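Local atomic coordinates of ORC1-type DNA replication protein 2 (Aeropyrum pernix, PDB entry 1W5T), a protein that binds DNA and ATP and takes part in regulating DNA replication, pairing an AAA+ ATPase domain with a C-terminal winged-helix domain. Residues Gly112-Val117 and Val130-Val135; Leu165-Glu170 and Asn178-Leu183. All blocks are in the same frame, centred on the assembly; numbering follows the deposited sequence.

Contact 1. Residues Gly112-Val117 and Val130-Val135; sequences GYPIQV and VDNLYV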
loop_
_atom_site.group_PDB
_atom_site.type_symbol
_atom_site.label_atom_id
_atom_site.label_comp_id
_atom_site.label_asym_id
_atom_site.label_seq_id
_atom_site.Cartn_x
_atom_site.Cartn_y
_atom_site.Cartn_z
ATOM N N GLY A 112 2.736 -15.707 21.183
ATOM C CA GLY A 112 2.355 -16.101 22.534
ATOM C C GLY A 112 3.405 -16.860 23.317
ATOM O O GLY A 112 3.154 -17.226 24.467
ATOM N N TYR A 113 4.559 -17.124 22.711
ATOM C CA TYR A 113 5.635 -17.875 23.380
ATOM C C TYR A 113 6.217 -17.103 24.565
ATOM O O TYR A 113 6.356 -15.863 24.525
ATOM C CB TYR A 113 6.776 -18.200 22.400
ATOM C CG TYR A 113 6.461 -19.162 21.265
ATOM C CD1 TYR A 113 7.078 -18.979 20.026
ATOM C CD2 TYR A 113 5.573 -20.237 21.420
ATOM C CE1 TYR A 113 6.841 -19.814 18.961
ATOM C CE2 TYR A 113 5.309 -21.129 20.342
ATOM C CZ TYR A 113 5.972 -20.911 19.097
ATOM O OH TYR A 113 5.815 -21.710 17.949
ATOM N N PRO A 114 6.561 -17.791 25.641
ATOM C CA PRO A 114 7.060 -17.062 26.813
ATOM C C PRO A 114 8.548 -16.867 26.636
ATOM O O PRO A 114 9.381 -17.695 26.955
ATOM C CB PRO A 114 6.687 -17.981 27.972
ATOM C CG PRO A 114 6.651 -19.372 27.374
ATOM C CD PRO A 114 6.545 -19.251 25.873
ATOM N N ILE A 115 8.875 -15.763 26.004
ATOM C CA ILE A 115 10.245 -15.447 25.691
ATOM C C ILE A 115 10.447 -14.098 26.332
ATOM O O ILE A 115 9.671 -13.211 26.093
ATOM C CB ILE A 115 10.446 -15.371 24.183
ATOM C CG1 ILE A 115 10.618 -16.771 23.607
ATOM C CG2 ILE A 115 11.667 -14.473 23.833
ATOM C CD1 ILE A 115 10.319 -16.844 22.124
ATOM N N GLN A 116 11.485 -13.964 27.156
ATOM C CA GLN A 116 11.747 -12.716 27.837
ATOM C C GLN A 116 12.546 -11.870 26.911
ATOM O O GLN A 116 13.607 -12.245 26.426
ATOM C CB GLN A 116 12.461 -12.910 29.169
ATOM C CG GLN A 116 12.712 -11.584 29.924
ATOM C CD GLN A 116 11.444 -10.757 30.258
ATOM O OE1 GLN A 116 10.816 -10.966 31.303
ATOM N NE2 GLN A 116 11.074 -9.835 29.369
ATOM N N VAL A 117 11.983 -10.717 26.656
ATOM C CA VAL A 117 12.532 -9.715 25.752
ATOM C C VAL A 117 13.227 -8.541 26.472
ATOM O O VAL A 117 13.954 -7.802 25.835
ATOM C CB VAL A 117 11.389 -9.210 24.822
ATOM C CG1 VAL A 117 10.410 -8.302 25.581
ATOM C CG2 VAL A 117 11.946 -8.553 23.603
ATOM N N VAL A 130 13.785 -18.890 17.155
ATOM C CA VAL A 130 14.211 -20.089 16.445
ATOM C C VAL A 130 14.148 -21.331 17.331
ATOM O O VAL A 130 13.621 -22.342 16.919
ATOM C CB VAL A 130 15.581 -19.915 15.831
ATOM C CG1 VAL A 130 16.207 -21.277 15.454
ATOM C CG2 VAL A 130 15.464 -19.044 14.573
ATOM N N ASP A 131 14.659 -21.239 18.553
ATOM C CA ASP A 131 14.548 -22.320 19.518
ATOM C C ASP A 131 13.119 -22.735 19.877
ATOM O O ASP A 131 12.816 -23.932 19.822
ATOM C CB ASP A 131 15.310 -21.994 20.785
ATOM C CG ASP A 131 16.320 -23.038 21.100
ATOM O OD1 ASP A 131 16.991 -23.475 20.138
ATOM O OD2 ASP A 131 16.497 -23.493 22.269
ATOM N N ASN A 132 12.248 -21.775 20.226
ATOM C CA ASN A 132 10.821 -22.089 20.558
ATOM C C ASN A 132 10.062 -22.712 19.377
ATOM O O ASN A 132 9.241 -23.584 19.564
ATOM C CB ASN A 132 10.044 -20.843 21.030
ATOM C CG ASN A 132 10.369 -20.443 22.466
ATOM O OD1 ASN A 132 9.623 -20.750 23.401
ATOM N ND2 ASN A 132 11.489 -19.732 22.643
ATOM N N LEU A 133 10.340 -22.255 18.163
ATOM C CA LEU A 133 9.699 -22.828 16.973
ATOM C C LEU A 133 10.164 -24.277 16.780
ATOM O O LEU A 133 9.379 -25.158 16.382
ATOM C CB LEU A 133 9.947 -21.971 15.725
ATOM C CG LEU A 133 9.205 -20.608 15.671
ATOM C CD1 LEU A 133 9.874 -19.685 14.635
ATOM C CD2 LEU A 133 7.624 -20.700 15.382
ATOM N N TYR A 134 11.422 -24.534 17.106
ATOM C CA TYR A 134 11.932 -25.892 17.079
ATOM C C TYR A 134 11.321 -26.754 18.229
ATOM O O TYR A 134 10.866 -27.886 17.994
ATOM C CB TYR A 134 13.484 -25.872 17.098
ATOM C CG TYR A 134 14.074 -27.170 17.567
ATOM C CD1 TYR A 134 14.136 -28.260 16.732
ATOM C CD2 TYR A 134 14.490 -27.326 18.878
ATOM C CE1 TYR A 134 14.644 -29.488 17.191
ATOM C CE2 TYR A 134 15.004 -28.539 19.335
ATOM C CZ TYR A 134 15.077 -29.592 18.492
ATOM O OH TYR A 134 15.546 -30.787 18.957
ATOM N N VAL A 135 11.309 -26.227 19.461
ATOM C CA VAL A 135 10.720 -26.983 20.573
ATOM C C VAL A 135 9.295 -27.425 20.227
ATOM O O VAL A 135 8.945 -28.604 20.332
ATOM C CB VAL A 135 10.832 -26.251 21.918
ATOM C CG1 VAL A 135 9.974 -26.918 22.994
ATOM C CG2 VAL A 135 12.313 -26.195 22.324
#
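The hydroxyl of Tyr-113 is held by one hydrogen bond, to ND1 of His-138, and a methyl of Leu-133 packs beside it, CD2 3.3 Å from Tyr-113 OH. That methyl sits at the edge of the phenol, in the ring plane, and also meets CE1 of Tyr-113 at 3.8 Å, the two side chains crossing at about a right angle. Asn-132 takes one face of the same ring. Its CB stands 4.0 Å from the centroid of the Tyr-113 ring, 25° off the normal and offset toward the rim, a CH-pi contact with CD1 as its nearest ring atom. The two side chains run past each other in opposite directions, the amide plane tilted 23° from the ring. CG of Asn-132 lies beside its backbone N (chi1 -77°), which puts that carbon next to CD1 of Ile-115; the side chains meet tip to tip, with ND2 of Asn-132 3.2 Å from CD1 of Ile-115. ND2 is hydrogen-bonded within its own helix to the carbonyl oxygen of Ala-128, and the Ile-115 tip packs against that nitrogen. Between Tyr-113 and Ile-115 the chain makes an inverse gamma turn centred on Pro-114, closed by a weak bond from Ile-115 N to Tyr-113 O of 2.9 Å; the side chains flanking the proline both reach the helix. The contact thus fastens the loop after helix 100-111 to the C-terminal part of helix 122-136, the connection between two successive helices of the AAA+ domain, away from the nucleotide. His-138 belongs to the short link into strand 139-145, and Val-130 of the same helix packs on Ile-180 of strand 180-186.

Contact 2. Residues Leu165-Glu170 and Asn178-Leu183; sequences LRVHEE and NRIGFL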
loop_
_atom_site.group_PDB
_atom_site.type_symbol
_atom_site.label_atom_id
_atom_site.label_comp_id
_atom_site.label_asym_id
_atom_site.label_seq_id
_atom_site.Cartn_x
_atom_site.Cartn_y
_atom_site.Cartn_z
ATOM N N LEU A 165 16.454 -11.175 7.513
ATOM C CA LEU A 165 15.919 -11.691 6.260
ATOM C C LEU A 165 16.763 -12.849 5.753
ATOM O O LEU A 165 16.377 -13.564 4.843
ATOM C CB LEU A 165 15.792 -10.582 5.214
ATOM C CG LEU A 165 14.515 -9.740 5.074
ATOM C CD1 LEU A 165 13.382 -10.027 6.069
ATOM C CD2 LEU A 165 14.885 -8.319 5.159
ATOM N N ARG A 166 17.915 -13.041 6.381
ATOM C CA ARG A 166 18.740 -14.224 6.116
ATOM C C ARG A 166 18.969 -15.042 7.392
ATOM O O ARG A 166 20.042 -15.629 7.584
ATOM C CB ARG A 166 20.063 -13.811 5.462
ATOM C CG ARG A 166 19.895 -13.444 3.977
ATOM C CD ARG A 166 21.006 -12.603 3.381
ATOM N NE ARG A 166 21.613 -13.270 2.227
ATOM C CZ ARG A 166 22.834 -13.780 2.223
ATOM N NH1 ARG A 166 23.605 -13.694 3.315
ATOM N NH2 ARG A 166 23.291 -14.372 1.136
ATOM N N VAL A 167 17.937 -15.097 8.232
ATOM C CA VAL A 167 17.985 -15.735 9.536
ATOM C C VAL A 167 18.511 -17.195 9.581
ATOM O O VAL A 167 19.309 -17.553 10.452
ATOM C CB VAL A 167 16.619 -15.618 10.249
ATOM C CG1 VAL A 167 15.525 -16.293 9.416
ATOM C CG2 VAL A 167 16.686 -16.176 11.677
ATOM N N HIS A 168 18.083 -18.019 8.649
ATOM C CA HIS A 168 18.516 -19.421 8.615
ATOM C C HIS A 168 19.969 -19.695 8.177
ATOM O O HIS A 168 20.435 -20.844 8.264
ATOM C CB HIS A 168 17.536 -20.216 7.781
ATOM C CG HIS A 168 16.116 -19.926 8.134
ATOM N ND1 HIS A 168 15.621 -20.112 9.406
ATOM C CD2 HIS A 168 15.101 -19.407 7.405
ATOM C CE1 HIS A 168 14.349 -19.763 9.434
ATOM N NE2 HIS A 168 14.006 -19.342 8.231
ATOM N N GLU A 169 20.656 -18.650 7.707
ATOM C CA GLU A 169 22.093 -18.680 7.422
ATOM C C GLU A 169 22.862 -18.146 8.617
ATOM O O GLU A 169 23.987 -18.575 8.857
ATOM C CB GLU A 169 22.435 -17.827 6.201
ATOM C CG GLU A 169 21.867 -18.334 4.876
ATOM C CD GLU A 169 22.245 -17.438 3.702
ATOM O OE1 GLU A 169 21.386 -17.228 2.820
ATOM O OE2 GLU A 169 23.404 -16.937 3.656
ATOM N N GLU A 170 22.260 -17.223 9.369
ATOM C CA GLU A 170 22.913 -16.627 10.536
ATOM C C GLU A 170 22.603 -17.389 11.816
ATOM O O GLU A 170 23.453 -17.486 12.714
ATOM C CB GLU A 170 22.475 -15.171 10.717
ATOM C CG GLU A 170 23.107 -14.193 9.735
ATOM C CD GLU A 170 24.026 -13.175 10.410
ATOM O OE1 GLU A 170 24.631 -12.346 9.689
ATOM O OE2 GLU A 170 24.150 -13.184 11.659
ATOM N N ASN A 178 14.477 -24.974 8.671
ATOM C CA ASN A 178 14.134 -23.549 8.531
ATOM C C ASN A 178 12.652 -23.329 8.855
ATOM O O ASN A 178 11.780 -23.949 8.211
ATOM C CB ASN A 178 14.402 -23.090 7.102
ATOM C CG ASN A 178 15.886 -23.235 6.690
ATOM O OD1 ASN A 178 16.779 -23.365 7.526
ATOM N ND2 ASN A 178 16.134 -23.215 5.403
ATOM N N ARG A 179 12.344 -22.441 9.805
ATOM C CA ARG A 179 10.952 -22.317 10.262
ATOM C C ARG A 179 10.377 -20.912 10.253
ATOM O O ARG A 179 9.359 -20.669 10.894
ATOM C CB ARG A 179 10.803 -22.896 11.676
ATOM C CG ARG A 179 11.414 -24.260 11.870
ATOM C CD ARG A 179 10.992 -24.858 13.177
ATOM N NE ARG A 179 11.437 -26.218 13.327
ATOM C CZ ARG A 179 10.716 -27.301 13.190
ATOM N NH1 ARG A 179 9.412 -27.285 12.882
ATOM N NH2 ARG A 179 11.347 -28.454 13.378
ATOM N N ILE A 180 11.019 -19.996 9.536
ATOM C CA ILE A 180 10.566 -18.595 9.470
ATOM C C ILE A 180 10.592 -18.105 8.028
ATOM O O ILE A 180 11.644 -18.152 7.378
ATOM C CB ILE A 180 11.450 -17.640 10.313
ATOM C CG1 ILE A 180 11.576 -18.104 11.759
ATOM C CG2 ILE A 180 10.807 -16.243 10.348
ATOM C CD1 ILE A 180 12.501 -17.245 12.535
ATOM N N GLY A 181 9.452 -17.650 7.523
ATOM C CA GLY A 181 9.420 -16.988 6.234
ATOM C C GLY A 181 8.857 -15.588 6.374
ATOM O O GLY A 181 8.367 -15.211 7.433
ATOM N N PHE A 182 8.901 -14.824 5.290
ATOM C CA PHE A 182 8.569 -13.416 5.322
ATOM C C PHE A 182 7.740 -12.986 4.161
ATOM O O PHE A 182 7.951 -13.425 3.058
ATOM C CB PHE A 182 9.838 -12.580 5.311
ATOM C CG PHE A 182 10.611 -12.663 6.574
ATOM C CD1 PHE A 182 11.691 -13.497 6.662
ATOM C CD2 PHE A 182 10.262 -11.893 7.675
ATOM C CE1 PHE A 182 12.437 -13.565 7.820
ATOM C CE2 PHE A 182 10.991 -11.994 8.863
ATOM C CZ PHE A 182 12.085 -12.830 8.919
ATOM N N LEU A 183 6.794 -12.106 4.431
ATOM C CA LEU A 183 6.037 -11.454 3.397
ATOM C C LEU A 183 6.213 -9.974 3.697
ATOM O O LEU A 183 5.709 -9.479 4.712
ATOM C CB LEU A 183 4.579 -11.848 3.512
ATOM C CG LEU A 183 3.777 -11.963 2.221
ATOM C CD1 LEU A 183 2.311 -11.785 2.443
ATOM C CD2 LEU A 183 4.262 -11.165 1.018
#
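A buried contact of mixed character, apolar around Phe-182 and polar around His-168, joins His-168, Val-167 and Leu-165 to the start of strand 180-186, an inner strand of the parallel sheet of the AAA+ domain; the touching parts run antiparallel, 170° apart. His-168 NE2 donates to the carbonyl O of Ile-180 at 2.8 Å, a single side-chain-to-backbone hydrogen bond. The bond is nearly straight (168° at the hydrogen), lies in the imidazole plane, and uses a lone pair in the carbonyl plane. The ring is also clamped on both faces. CB of Asn-178 stands over its centre, 3.7 Å from the centroid of the His-168 ring, while CG1 of the adjacent Val-167 covers the centre of the opposite face, 3.5 Å above the plane. The amide of Asn-178 stacks at 16° to the imidazole, and its OD1 comes within 3.2 Å of CB of His-168. Face packing and the directional bond to Ile-180 O together hold the rotation of the imidazole. Farther along the strand, Phe-182 receives Leu-165: CD1 sits almost on the ring normal, 3.8 Å from the Phe-182 centroid, a CH-pi contact. Val-167 CG1 approaches the edge of that phenyl at 4.4 Å from CE1 of Phe-182, and so touches both aromatic residues. Asn-178 and Phe-182 have backbone hydrogen bonds with Leu-48 and Asp-50, and the histidine takes the Ile-180 carbonyl between them. In the surrounding fold, Leu-164 of helix 158-165 and Val-51 of strand 51-56 also pack on Phe-182, Leu-126 of helix 122-136 meets Val-167, and backbone bonds to Leu-140 and Val-142 tie the segment to strand 139-145.

In the fold
Contact 2 is the more deeply buried, lying against an inner strand of the central sheet, whereas contact 1 sits at the periphery, with Pro-114 exposed and Asn-132 only partly covered. Helix 122-136, part of contact 1, also packs on contact 2: Leu-133 turns CD2 to Tyr-113 and CD1 to Ile-180, the latter methyl 3.7 Å from Ile-180 CG1. Both contacts use CH-pi packing on aromatic faces. Their polar chemistry differs: in contact 1 the phenol and amide find hydrogen-bond partners outside the two segments' interface, but in contact 2 the imidazole bonds directly across to the strand backbone. Their centres are about 15 Å apart, away from the nucleotide site.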